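Methyltransferase domain-containing protein (Deinococcus radiodurans, PDB 3M33) is of unknown function but probably acts as a methyltransferase. Local coordinates at residues T122-R127 / A136-V141; E149-L154 / W159-E164; A171-P174 / D178-M181. All coordinates share one frame; numbering follows the deposited sequence.

The three contacts follow one another along the chain, and all reach the same mixed sheet. Contact 1 sets the loop after strand 112-118 against strand 136-142. Contact 2 lays the next helix, 149-156, beside the start of strand 160-173. Contact 3 lies at the far end of that long strand, where it turns into helix 176-186. Contacts 1 and 2 touch, with centres about 9 Å apart, and form one continuous patch of packing. Contact 3 is about 32 Å from contact 2, centre to centre, and touches neither of the others. Strand 160-173 thus links the body of the methyltransferase-like domain to a distant helical part.

Contact 1. Residues T122-R127 / A136-V141; sequences TSVILR and AHFLYV. With SO4 (sulfate ion), chain G.
Phe138 and Tyr140 both hold CG anti to the backbone N (chi1 167° in Phe138), and their rings extend to the 122-127 loop. Ile125 turns CG1 beside its own backbone N (chi1 -70°), and this carries CG1 and CD1 to the Phe138 ring. The Ile125 side chain crosses that ring at about a right angle. Its CG1 sits over one face, 3.9 Å from the ring centroid and 29° off the normal, as a CH-pi contact. The closest ring atom is Phe138 CZ, 3.5 Å from Ile125 CG1. Val124 CG1 approaches obliquely and reaches Phe138 CE1 at 4.0 Å. A smaller residue such as alanine in place of Phe138 would probably leave Val124 and Ile125 without their aromatic partner and open a gap between loop and strand.

The packing joins two neighbouring parts of a class I methyltransferase-like fold. The loop leaves strand 112-118, which runs parallel to strand 136-142 beside it. Helix 149-156 packs on both segments through Val150 and Leu154.

Further along, Thr122 CG2 lies obliquely against the Tyr140 ring, 3.7 Å from CE1. The other branch of Thr122, OG1, bonds to a sulfate ion that probably came from the crystallisation liquor. Thr122 N gives a nearly straight bond of 2.6 Å to sulfate O1, the atom that OG1 also reaches. Sulfate O3 takes bonds from Ser123 OG and from Ser123 N, the latter at 2.9 Å.

Contact 2. Residues E149-L154 / W159-E164; sequences EVPERL and WDIVAE
One backbone hydrogen bond joins Leu154 and Trp159. Trp159 N donates to Leu154 O at 2.9 Å, with an N-H...O angle of 163°. The bond closes the short connection between helix and strand.

The other contacts are mostly apolar. Leu154 lies where the segments come closest. Its CG stands beside the backbone N, anti to the carbonyl carbon (chi1 -74°), which sends its two methyls to Trp159 and Ile161. The CD2 branch meets Trp159 CB at 3.8 Å and approaches the indole obliquely. The CD1 branch of Leu154 turns to Ile161 CG1, 4.2 Å away. The CB of Trp159 lies against the helix, while the indole swings off to pack on Phe138 and Leu128. Ile161 reaches back to the helix with its tip: CD1 lies 4.1 Å from Pro151 CB.

A looser apolar-polar approach marks the other end. Pro151 CG is 4.2 Å from Glu164 OE2. That oxygen is hydrogen-bonded to His211 NE2, which links it to the neighbouring strand 204-216.

Val162 and Ala163 both face Leu214 and form a classic beta bulge in the strand. The axes of segments 149-154 and 160-164 approach to 9.1 Å, with 131° between their N-to-C directions. Strand 136-142, helix 149-156 and strand 160-173 make a beta-alpha-beta crossover. Its two strands are parallel and flank the antiparallel strand 204-216, the sheet order characteristic of class I methyltransferases.

Contact 3. Residues A171-P174 / D178-M181; sequences AHAP and DWQM
The Trp179 indole meets Ala173 at its edge: Ala173 CB lies near the ring plane, 4.0 Å from Trp179 CE3. The indole also packs on Met204 and Ala190. The second flat group, the Asp178 carboxylate, sits beside the Pro174 ring. The two side chains cross at about a right angle, with Asp178 OD2 at 3.7 Å from Pro174 CD.

The torsions send these groups to different places. Trp179 CG is anti to the backbone N (chi1 -172°), which brings the benzene edge of the indole alongside the methyl of Ala173. In Asp178, CG stands beside the backbone N instead (chi1 -69°), and the carboxylate is turned to the proline.

Ala173 is the buried centre of the contact. Ala173 CB lies 4.0 Å from Asp178 CB and 3.9 Å from Trp179 N. Residues of the first helical turn press on the last residue of the strand.

Both carboxylate oxygens are held. Asp178 OD2 has a hydrogen bond with Thr175 OG1 in the turn, and OD1 accepts one from Ala26 N. Together they are likely to fix the rotation of the group.

Ala173 ends its strand with a backbone pairing to Met204 on strand 204-216. Pro174 and Thr175 then lead straight into helix 176-186. The arrangement is a tight strand-to-helix turn, in which the first turn of the helix packs back on the strand end.

Contact 1. Residues T122-R127 / A136-V141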
# COMPACT_ATOMS: atom_id res chain seq x y z
N THR A 122 -7.19 5.03 -2.47
CA THR A 122 -7.29 6.23 -1.65
C THR A 122 -8.72 6.75 -1.66
O THR A 122 -9.06 7.65 -0.89
CB THR A 122 -6.34 7.37 -2.11
OG1 THR A 122 -6.80 7.88 -3.36
CG2 THR A 122 -4.91 6.87 -2.24
N SER A 123 -9.56 6.17 -2.51
CA SER A 123 -10.97 6.57 -2.54
C SER A 123 -11.65 6.14 -1.26
O SER A 123 -12.69 6.70 -0.90
CB SER A 123 -11.70 5.97 -3.75
OG SER A 123 -11.84 4.57 -3.60
N VAL A 124 -11.07 5.17 -0.55
CA VAL A 124 -11.68 4.71 0.69
C VAL A 124 -11.78 5.87 1.69
O VAL A 124 -12.62 5.86 2.59
CB VAL A 124 -10.91 3.54 1.33
CG1 VAL A 124 -9.49 3.97 1.71
CG2 VAL A 124 -11.63 3.05 2.54
N ILE A 125 -10.94 6.89 1.52
CA ILE A 125 -10.94 8.05 2.40
C ILE A 125 -12.32 8.70 2.41
O ILE A 125 -12.82 9.12 3.44
CB ILE A 125 -9.87 9.09 1.97
CG1 ILE A 125 -8.46 8.54 2.26
CG2 ILE A 125 -10.05 10.42 2.71
CD1 ILE A 125 -7.34 9.36 1.66
N LEU A 126 -12.95 8.74 1.24
CA LEU A 126 -14.24 9.39 1.11
C LEU A 126 -15.36 8.57 1.75
O LEU A 126 -16.45 9.08 1.98
CB LEU A 126 -14.52 9.70 -0.36
CG LEU A 126 -13.53 10.70 -0.95
CD1 LEU A 126 -13.75 10.88 -2.46
CD2 LEU A 126 -13.64 12.04 -0.22
N ARG A 127 -15.09 7.31 2.08
CA ARG A 127 -16.07 6.49 2.81
C ARG A 127 -15.82 6.46 4.32
O ARG A 127 -16.53 5.77 5.06
CB ARG A 127 -16.09 5.06 2.26
CG ARG A 127 -16.10 4.97 0.74
CD ARG A 127 -17.34 5.66 0.16
NE ARG A 127 -18.56 4.98 0.57
CZ ARG A 127 -19.08 3.93 -0.07
NH1 ARG A 127 -18.47 3.47 -1.16
NH2 ARG A 127 -20.19 3.36 0.36
N ALA A 136 -11.13 6.86 15.38
CA ALA A 136 -10.42 5.95 14.48
C ALA A 136 -9.24 6.69 13.84
O ALA A 136 -9.26 7.92 13.76
CB ALA A 136 -11.36 5.45 13.40
N HIS A 137 -8.23 5.93 13.41
CA HIS A 137 -7.13 6.47 12.60
C HIS A 137 -7.23 5.96 11.16
O HIS A 137 -7.74 4.86 10.91
CB HIS A 137 -5.77 6.02 13.15
CG HIS A 137 -5.34 6.73 14.39
ND1 HIS A 137 -5.63 6.26 15.65
CD2 HIS A 137 -4.61 7.85 14.57
CE1 HIS A 137 -5.12 7.07 16.56
NE2 HIS A 137 -4.48 8.05 15.93
N PHE A 138 -6.72 6.74 10.22
CA PHE A 138 -6.54 6.25 8.86
C PHE A 138 -5.03 6.26 8.61
O PHE A 138 -4.38 7.28 8.83
CB PHE A 138 -7.22 7.20 7.86
CG PHE A 138 -6.84 6.95 6.42
CD1 PHE A 138 -7.36 5.87 5.72
CD2 PHE A 138 -5.95 7.80 5.77
CE1 PHE A 138 -7.00 5.63 4.39
CE2 PHE A 138 -5.58 7.56 4.44
CZ PHE A 138 -6.11 6.47 3.75
N LEU A 139 -4.48 5.15 8.15
CA LEU A 139 -3.05 5.06 7.94
C LEU A 139 -2.75 4.66 6.49
O LEU A 139 -3.27 3.66 5.99
CB LEU A 139 -2.43 4.05 8.92
CG LEU A 139 -0.95 3.73 8.72
CD1 LEU A 139 -0.12 4.99 8.95
CD2 LEU A 139 -0.50 2.61 9.63
N TYR A 140 -1.89 5.43 5.83
CA TYR A 140 -1.59 5.21 4.41
C TYR A 140 -0.11 5.42 4.08
O TYR A 140 0.55 6.29 4.66
CB TYR A 140 -2.43 6.18 3.56
CG TYR A 140 -2.07 6.24 2.08
CD1 TYR A 140 -2.60 5.32 1.18
CD2 TYR A 140 -1.23 7.23 1.58
CE1 TYR A 140 -2.30 5.36 -0.18
CE2 TYR A 140 -0.92 7.29 0.21
CZ TYR A 140 -1.46 6.35 -0.65
OH TYR A 140 -1.16 6.38 -2.00
N VAL A 141 0.42 4.62 3.16
CA VAL A 141 1.70 4.95 2.55
C VAL A 141 1.57 4.86 1.03
O VAL A 141 1.03 3.89 0.50
CB VAL A 141 2.90 4.11 3.07
CG1 VAL A 141 2.73 2.64 2.73
CG2 VAL A 141 4.22 4.63 2.46
S SO4 G . -8.79 4.63 -5.53
O1 SO4 G . -7.73 5.50 -5.02
O2 SO4 G . -8.21 3.58 -6.36
O3 SO4 G . -9.50 3.99 -4.43
O4 SO4 G . -9.72 5.43 -6.32

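Contact 2. Residues E149-L154 / W159-E164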
# COMPACT_ATOMS: atom_id res chain seq x y z
N GLU A 149 -3.85 13.73 -3.56
CA GLU A 149 -5.25 13.38 -3.32
C GLU A 149 -5.54 12.96 -1.89
O GLU A 149 -6.67 13.09 -1.43
CB GLU A 149 -5.70 12.24 -4.23
CG GLU A 149 -5.14 12.31 -5.61
CD GLU A 149 -3.91 11.45 -5.73
OE1 GLU A 149 -4.07 10.21 -5.64
OE2 GLU A 149 -2.81 12.02 -5.91
N VAL A 150 -4.53 12.45 -1.19
CA VAL A 150 -4.79 11.92 0.15
C VAL A 150 -5.13 13.05 1.13
O VAL A 150 -6.20 13.05 1.74
CB VAL A 150 -3.62 11.03 0.65
CG1 VAL A 150 -3.66 10.86 2.18
CG2 VAL A 150 -3.65 9.67 -0.07
N PRO A 151 -4.24 14.05 1.25
CA PRO A 151 -4.58 15.23 2.06
C PRO A 151 -5.86 15.93 1.59
O PRO A 151 -6.67 16.31 2.43
CB PRO A 151 -3.36 16.14 1.88
CG PRO A 151 -2.24 15.19 1.60
CD PRO A 151 -2.86 14.10 0.76
N GLU A 152 -6.05 16.09 0.27
CA GLU A 152 -7.27 16.70 -0.26
C GLU A 152 -8.51 15.91 0.15
O GLU A 152 -9.51 16.48 0.60
CB GLU A 152 -7.23 16.79 -1.79
CG GLU A 152 -6.10 17.66 -2.37
CD GLU A 152 -5.90 17.46 -3.87
OE1 GLU A 152 -6.62 16.62 -4.46
OE2 GLU A 152 -5.01 18.13 -4.45
N ARG A 153 -8.45 14.59 -0.01
CA ARG A 153 -9.64 13.80 0.32
C ARG A 153 -9.90 13.79 1.82
O ARG A 153 -11.05 13.82 2.25
CB ARG A 153 -9.54 12.39 -0.25
CG ARG A 153 -9.88 12.38 -1.73
CD ARG A 153 -9.39 11.14 -2.42
NE ARG A 153 -9.89 11.13 -3.79
CZ ARG A 153 -9.73 10.12 -4.64
NH1 ARG A 153 -9.06 9.03 -4.26
NH2 ARG A 153 -10.24 10.19 -5.86
N LEU A 154 -8.85 13.80 2.62
CA LEU A 154 -9.02 13.84 4.07
C LEU A 154 -9.61 15.20 4.50
O LEU A 154 -10.47 15.26 5.38
CB LEU A 154 -7.70 13.55 4.80
CG LEU A 154 -7.19 12.10 4.81
CD1 LEU A 154 -5.73 12.06 5.15
CD2 LEU A 154 -7.97 11.23 5.79
N TRP A 159 -11.22 15.35 8.15
CA TRP A 159 -10.24 14.63 8.96
C TRP A 159 -8.93 15.41 9.10
O TRP A 159 -8.55 16.15 8.20
CB TRP A 159 -9.98 13.23 8.36
CG TRP A 159 -11.03 12.23 8.78
CD1 TRP A 159 -12.39 12.41 8.75
CD2 TRP A 159 -10.80 10.92 9.30
NE1 TRP A 159 -13.01 11.29 9.23
CE2 TRP A 159 -12.07 10.36 9.57
CE3 TRP A 159 -9.65 10.16 9.57
CZ2 TRP A 159 -12.22 9.07 10.09
CZ3 TRP A 159 -9.80 8.89 10.10
CH2 TRP A 159 -11.08 8.36 10.35
N ASP A 160 -8.23 15.22 10.22
CA ASP A 160 -6.97 15.91 10.46
C ASP A 160 -5.77 14.99 10.25
O ASP A 160 -5.79 13.83 10.67
CB ASP A 160 -6.91 16.42 11.89
CG ASP A 160 -8.04 17.36 12.22
OD1 ASP A 160 -8.08 18.45 11.63
OD2 ASP A 160 -8.87 17.00 13.08
N ILE A 161 -4.71 15.52 9.64
CA ILE A 161 -3.46 14.78 9.57
C ILE A 161 -2.73 14.94 10.90
O ILE A 161 -2.53 16.04 11.38
CB ILE A 161 -2.60 15.27 8.40
CG1 ILE A 161 -3.27 14.90 7.07
CG2 ILE A 161 -1.21 14.66 8.46
CD1 ILE A 161 -2.56 15.45 5.86
N VAL A 162 -2.36 13.83 11.52
CA VAL A 162 -1.61 13.92 12.77
C VAL A 162 -0.12 13.59 12.57
O VAL A 162 0.71 13.98 13.37
CB VAL A 162 -2.24 13.09 13.91
CG1 VAL A 162 -3.70 13.51 14.14
CG2 VAL A 162 -2.16 11.63 13.64
N ALA A 163 0.22 12.90 11.49
CA ALA A 163 1.62 12.63 11.19
C ALA A 163 1.80 12.46 9.69
O ALA A 163 0.98 11.83 9.02
CB ALA A 163 2.10 11.38 11.90
N GLU A 164 2.91 12.97 9.18
CA GLU A 164 3.16 12.92 7.76
C GLU A 164 4.65 12.87 7.49
O GLU A 164 5.41 13.64 8.06
CB GLU A 164 2.51 14.13 7.10
CG GLU A 164 2.64 14.16 5.59
CD GLU A 164 1.77 15.24 4.96
OE1 GLU A 164 1.45 16.25 5.63
OE2 GLU A 164 1.39 15.08 3.78

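Contact 3. Residues A171-P174 / D178-M181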
# COMPACT_ATOMS: atom_id res chain seq x y z
N ALA A 171 18.28 4.24 -4.62
CA ALA A 171 18.34 2.84 -5.05
C ALA A 171 19.00 2.76 -6.42
O ALA A 171 19.20 3.79 -7.07
CB ALA A 171 16.94 2.25 -5.11
N HIS A 172 19.35 1.54 -6.84
CA HIS A 172 19.85 1.33 -8.21
C HIS A 172 19.08 0.21 -8.90
O HIS A 172 18.76 -0.81 -8.28
CB HIS A 172 21.33 0.94 -8.20
CG HIS A 172 22.22 1.97 -7.58
ND1 HIS A 172 22.93 2.88 -8.33
CD2 HIS A 172 22.51 2.23 -6.29
CE1 HIS A 172 23.62 3.67 -7.52
NE2 HIS A 172 23.38 3.29 -6.27
N ALA A 173 18.77 0.43 -10.17
CA ALA A 173 18.31 -0.66 -11.04
C ALA A 173 19.57 -1.31 -11.61
O ALA A 173 20.35 -0.65 -12.31
CB ALA A 173 17.44 -0.12 -12.14
N PRO A 174 19.79 -2.59 -11.30
CA PRO A 174 21.11 -3.20 -11.57
C PRO A 174 21.41 -3.38 -13.05
O PRO A 174 22.58 -3.42 -13.40
CB PRO A 174 21.04 -4.57 -10.86
CG PRO A 174 19.85 -4.48 -9.93
CD PRO A 174 18.89 -3.50 -10.58
N ASP A 178 16.22 -3.82 -16.22
CA ASP A 178 15.53 -3.33 -15.04
C ASP A 178 15.20 -1.85 -15.17
O ASP A 178 14.11 -1.41 -14.79
CB ASP A 178 16.38 -3.58 -13.79
CG ASP A 178 16.48 -5.05 -13.45
OD1 ASP A 178 15.42 -5.69 -13.27
OD2 ASP A 178 17.62 -5.57 -13.38
N TRP A 179 16.13 -1.07 -15.72
CA TRP A 179 15.89 0.35 -15.95
C TRP A 179 14.71 0.55 -16.88
O TRP A 179 13.87 1.43 -16.64
CB TRP A 179 17.13 1.03 -16.51
CG TRP A 179 16.99 2.52 -16.57
CD1 TRP A 179 17.05 3.31 -17.69
CD2 TRP A 179 16.74 3.41 -15.47
NE1 TRP A 179 16.88 4.62 -17.35
CE2 TRP A 179 16.68 4.71 -16.00
CE3 TRP A 179 16.56 3.22 -14.09
CZ2 TRP A 179 16.45 5.83 -15.19
CZ3 TRP A 179 16.34 4.33 -13.30
CH2 TRP A 179 16.29 5.62 -13.85
N GLN A 180 14.66 -0.26 -17.94
CA GLN A 180 13.59 -0.22 -18.94
C GLN A 180 12.25 -0.53 -18.31
O GLN A 180 11.26 0.14 -18.60
CB GLN A 180 13.78 -1.31 -20.00
CG GLN A 180 14.86 -1.08 -21.01
CD GLN A 180 14.78 -2.10 -22.14
OE1 GLN A 180 15.39 -1.92 -23.19
NE2 GLN A 180 14.01 -3.16 -21.92
N MSE A 181 12.22 -1.59 -17.51
CA MSE A 181 10.99 -2.01 -16.85
C MSE A 181 10.46 -0.92 -15.91
O MSE A 181 9.26 -0.68 -15.86
CB MSE A 181 11.22 -3.31 -16.09
CG MSE A 181 9.94 -3.94 -15.57
SE MSE A 181 10.31 -5.61 -14.66
CE MSE A 181 11.58 -6.38 -15.95